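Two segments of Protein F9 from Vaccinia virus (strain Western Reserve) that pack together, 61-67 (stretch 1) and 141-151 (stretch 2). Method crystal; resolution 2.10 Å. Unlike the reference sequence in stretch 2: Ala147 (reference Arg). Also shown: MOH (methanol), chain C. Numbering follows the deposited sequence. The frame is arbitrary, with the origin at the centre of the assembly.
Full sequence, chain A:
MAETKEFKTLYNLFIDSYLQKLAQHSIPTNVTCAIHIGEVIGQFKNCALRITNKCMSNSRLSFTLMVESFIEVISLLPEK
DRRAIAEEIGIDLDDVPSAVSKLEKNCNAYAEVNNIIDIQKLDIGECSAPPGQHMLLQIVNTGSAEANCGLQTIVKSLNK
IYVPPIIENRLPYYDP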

# COMPACT_ATOMS: atom_id res chain seq x y z
N LEU A 61 -8.41 11.17 -3.04
CA LEU A 61 -7.44 11.14 -4.14
C LEU A 61 -6.43 10.02 -3.94
O LEU A 61 -6.02 9.37 -4.91
CB LEU A 61 -6.73 12.49 -4.25
CG LEU A 61 -5.53 12.59 -5.19
CD1 LEU A 61 -5.91 12.22 -6.61
CD2 LEU A 61 -4.92 13.98 -5.12
N SER A 62 -6.02 9.79 -2.70
CA SER A 62 -5.11 8.69 -2.41
C SER A 62 -5.73 7.36 -2.82
O SER A 62 -5.16 6.61 -3.61
CB SER A 62 -4.75 8.69 -0.92
OG SER A 62 -4.13 9.90 -0.54
N PHE A 63 -6.92 7.07 -2.29
CA PHE A 63 -7.59 5.81 -2.60
C PHE A 63 -7.88 5.66 -4.09
O PHE A 63 -7.90 4.54 -4.60
CB PHE A 63 -8.87 5.68 -1.78
CG PHE A 63 -8.66 5.07 -0.43
CD1 PHE A 63 -8.50 3.70 -0.29
CD2 PHE A 63 -8.63 5.86 0.71
CE1 PHE A 63 -8.31 3.13 0.95
CE2 PHE A 63 -8.44 5.29 1.96
CZ PHE A 63 -8.28 3.92 2.07
N THR A 64 -8.11 6.76 -4.80
CA THR A 64 -8.39 6.67 -6.24
C THR A 64 -7.17 6.14 -7.00
O THR A 64 -7.27 5.15 -7.73
CB THR A 64 -8.85 8.02 -6.79
OG1 THR A 64 -10.10 8.38 -6.18
CG2 THR A 64 -9.03 7.94 -8.29
N LEU A 65 -6.01 6.79 -6.83
CA LEU A 65 -4.79 6.28 -7.45
C LEU A 65 -4.36 4.96 -6.82
O LEU A 65 -3.75 4.12 -7.49
CB LEU A 65 -3.67 7.31 -7.31
CG LEU A 65 -3.92 8.70 -7.90
CD1 LEU A 65 -2.81 9.65 -7.49
CD2 LEU A 65 -4.03 8.63 -9.41
N MET A 66 -4.67 4.78 -5.53
CA MET A 66 -4.43 3.50 -4.87
C MET A 66 -5.21 2.38 -5.55
O MET A 66 -4.70 1.27 -5.70
CB MET A 66 -4.86 3.63 -3.41
CG MET A 66 -4.51 2.50 -2.49
SD MET A 66 -4.21 3.18 -0.84
CE MET A 66 -2.43 3.30 -0.91
N VAL A 67 -6.44 2.66 -5.96
CA VAL A 67 -7.26 1.63 -6.60
C VAL A 67 -6.86 1.44 -8.06
O VAL A 67 -6.83 0.31 -8.56
CB VAL A 67 -8.75 1.94 -6.42
CG1 VAL A 67 -9.59 1.11 -7.38
CG2 VAL A 67 -9.17 1.65 -4.99
N ASN A 141 3.82 7.36 3.44
CA ASN A 141 2.84 8.04 4.26
C ASN A 141 2.20 9.16 3.43
O ASN A 141 2.91 10.03 2.92
CB ASN A 141 3.50 8.65 5.49
CG ASN A 141 2.54 9.50 6.31
OD1 ASN A 141 1.36 9.16 6.44
ND2 ASN A 141 3.04 10.61 6.84
N THR A 142 0.88 9.14 3.32
CA THR A 142 0.17 10.23 2.66
C THR A 142 -0.54 11.15 3.65
O THR A 142 -1.46 11.88 3.26
CB THR A 142 -0.81 9.72 1.60
OG1 THR A 142 -1.69 8.75 2.18
CG2 THR A 142 -0.05 9.14 0.42
N GLY A 143 -0.12 11.15 4.92
CA GLY A 143 -0.67 12.08 5.88
C GLY A 143 -2.13 11.89 6.20
O GLY A 143 -2.77 12.82 6.70
N SER A 144 -2.68 10.72 5.92
CA SER A 144 -4.06 10.40 6.27
C SER A 144 -4.07 9.04 6.94
O SER A 144 -3.46 8.09 6.44
CB SER A 144 -4.94 10.35 5.02
OG SER A 144 -6.12 9.62 5.26
N ALA A 145 -4.76 8.95 8.08
CA ALA A 145 -4.88 7.67 8.76
C ALA A 145 -5.67 6.68 7.93
O ALA A 145 -5.36 5.48 7.90
CB ALA A 145 -5.52 7.86 10.14
N GLU A 146 -6.71 7.15 7.23
CA GLU A 146 -7.53 6.23 6.45
C GLU A 146 -6.81 5.75 5.20
O GLU A 146 -6.92 4.58 4.82
CB GLU A 146 -8.90 6.85 6.13
CG GLU A 146 -8.89 8.35 5.86
CD GLU A 146 -8.89 9.18 7.14
OE1 GLU A 146 -9.88 9.11 7.91
OE2 GLU A 146 -7.90 9.90 7.38
N ALA A 147 -6.04 6.64 4.56
CA ALA A 147 -5.27 6.22 3.39
C ALA A 147 -4.13 5.29 3.78
O ALA A 147 -3.86 4.31 3.08
CB ALA A 147 -4.75 7.43 2.62
N ASN A 148 -3.44 5.58 4.89
CA ASN A 148 -2.41 4.67 5.38
C ASN A 148 -3.01 3.30 5.70
O ASN A 148 -2.35 2.27 5.51
CB ASN A 148 -1.73 5.25 6.61
CG ASN A 148 -0.80 6.41 6.29
OD1 ASN A 148 -0.42 6.61 5.14
ND2 ASN A 148 -0.42 7.16 7.31
N CYS A 149 -4.24 3.28 6.21
CA CYS A 149 -4.93 2.01 6.43
C CYS A 149 -5.12 1.26 5.11
O CYS A 149 -5.01 0.03 5.07
CB CYS A 149 -6.28 2.26 7.09
SG CYS A 149 -7.46 0.89 6.92
N GLY A 150 -5.43 1.99 4.04
CA GLY A 150 -5.60 1.34 2.75
C GLY A 150 -4.31 0.72 2.24
O GLY A 150 -4.30 -0.41 1.75
N LEU A 151 -3.20 1.45 2.36
CA LEU A 151 -1.91 0.90 1.96
C LEU A 151 -1.55 -0.32 2.79
O LEU A 151 -1.03 -1.31 2.27
CB LEU A 151 -0.83 1.98 2.07
CG LEU A 151 0.53 1.66 1.47
CD1 LEU A 151 0.41 1.34 -0.01
CD2 LEU A 151 1.49 2.82 1.69
C MOH C . -1.39 6.06 0.89
O MOH C . -0.91 5.77 2.19
O HOH W 1 -3.71 10.96 2.33

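Stretch 1 is helical throughout, part of a longer helix, while stretch 2 enters through a short lead-in and becomes helical at Ala145. The two helices run nearly parallel, with 16° between their N-to-C directions, and their axes come within 9.7 Å. The register is set by Ser62 opposite Ala147, with CA atoms 6.3 Å apart, and one turn later by Met66 and Leu151, whose CA atoms lie 7.7 Å apart. The closer spacing falls where both side chains are small.

Bonds within stretch 2 organise the start of its helix. Ser144 sits at the N-cap, its OG accepting from Ala147 N at 3.1 Å and donating to Glu146 OE2 at 2.8 Å. Asn141 OD1 accepts from Gly143 N at 2.9 Å and from Asn148 ND2 at 2.8 Å, tying the lead-in to the first turns of the helix. Gly143 has a positive phi, a conformation that favours glycine.

No direct hydrogen bond crosses the interface, which buries 305 Å² in total; direct contact between the stretches is by packing, with one bridging water. Ser62 CB meets Ala147 CB at 3.8 Å, a van der Waals contact between two short side chains. Ala147 differs from the reference sequence, which has Arg here, so this contact describes the deposited protein. The CA-to-CB bond of Phe63 points sideways to stretch 2, but its ring end comes nearer and reaches the other backbone. Its edge meets a carbonyl, with Phe63 CZ 3.1 Å from Glu146 O, an oxygen that also accepts the helical bond from Gly150 N. The same ring places CE2 3.6 Å from Ala147 CA and CE1 3.7 Å from Gly150 CA. Glycine is what makes room: an ideal CB at Gly150 would lie 2.4 Å from Phe63 CE1, a clash, and 3.3 Å from Met66 SD.

Met66 points toward the second helix and fills the next turn. Its SD lies 3.9 Å from Gly150 C, and its CE meets Leu151 CD1 at 3.6 Å, an apolar contact.

The polar end is bridged by water. Ser62 OG and Thr142 OG1 stand 3.8 Å apart, and one water bonds to both, 3.1 Å from Ser62 OG and 3.0 Å from Thr142 OG1, while donating to Thr142 O at 2.6 Å. A methanol, probably from the crystallisation liquor, occupies a neighbouring pocket, its C atom 3.5 Å from Met66 CE and 3.0 Å from Thr142 OG1. The design rule is economical: the backbones are nearest where Ser62 faces Ala147, as deposited, glycine admits a ring, and water joins the hydroxyls.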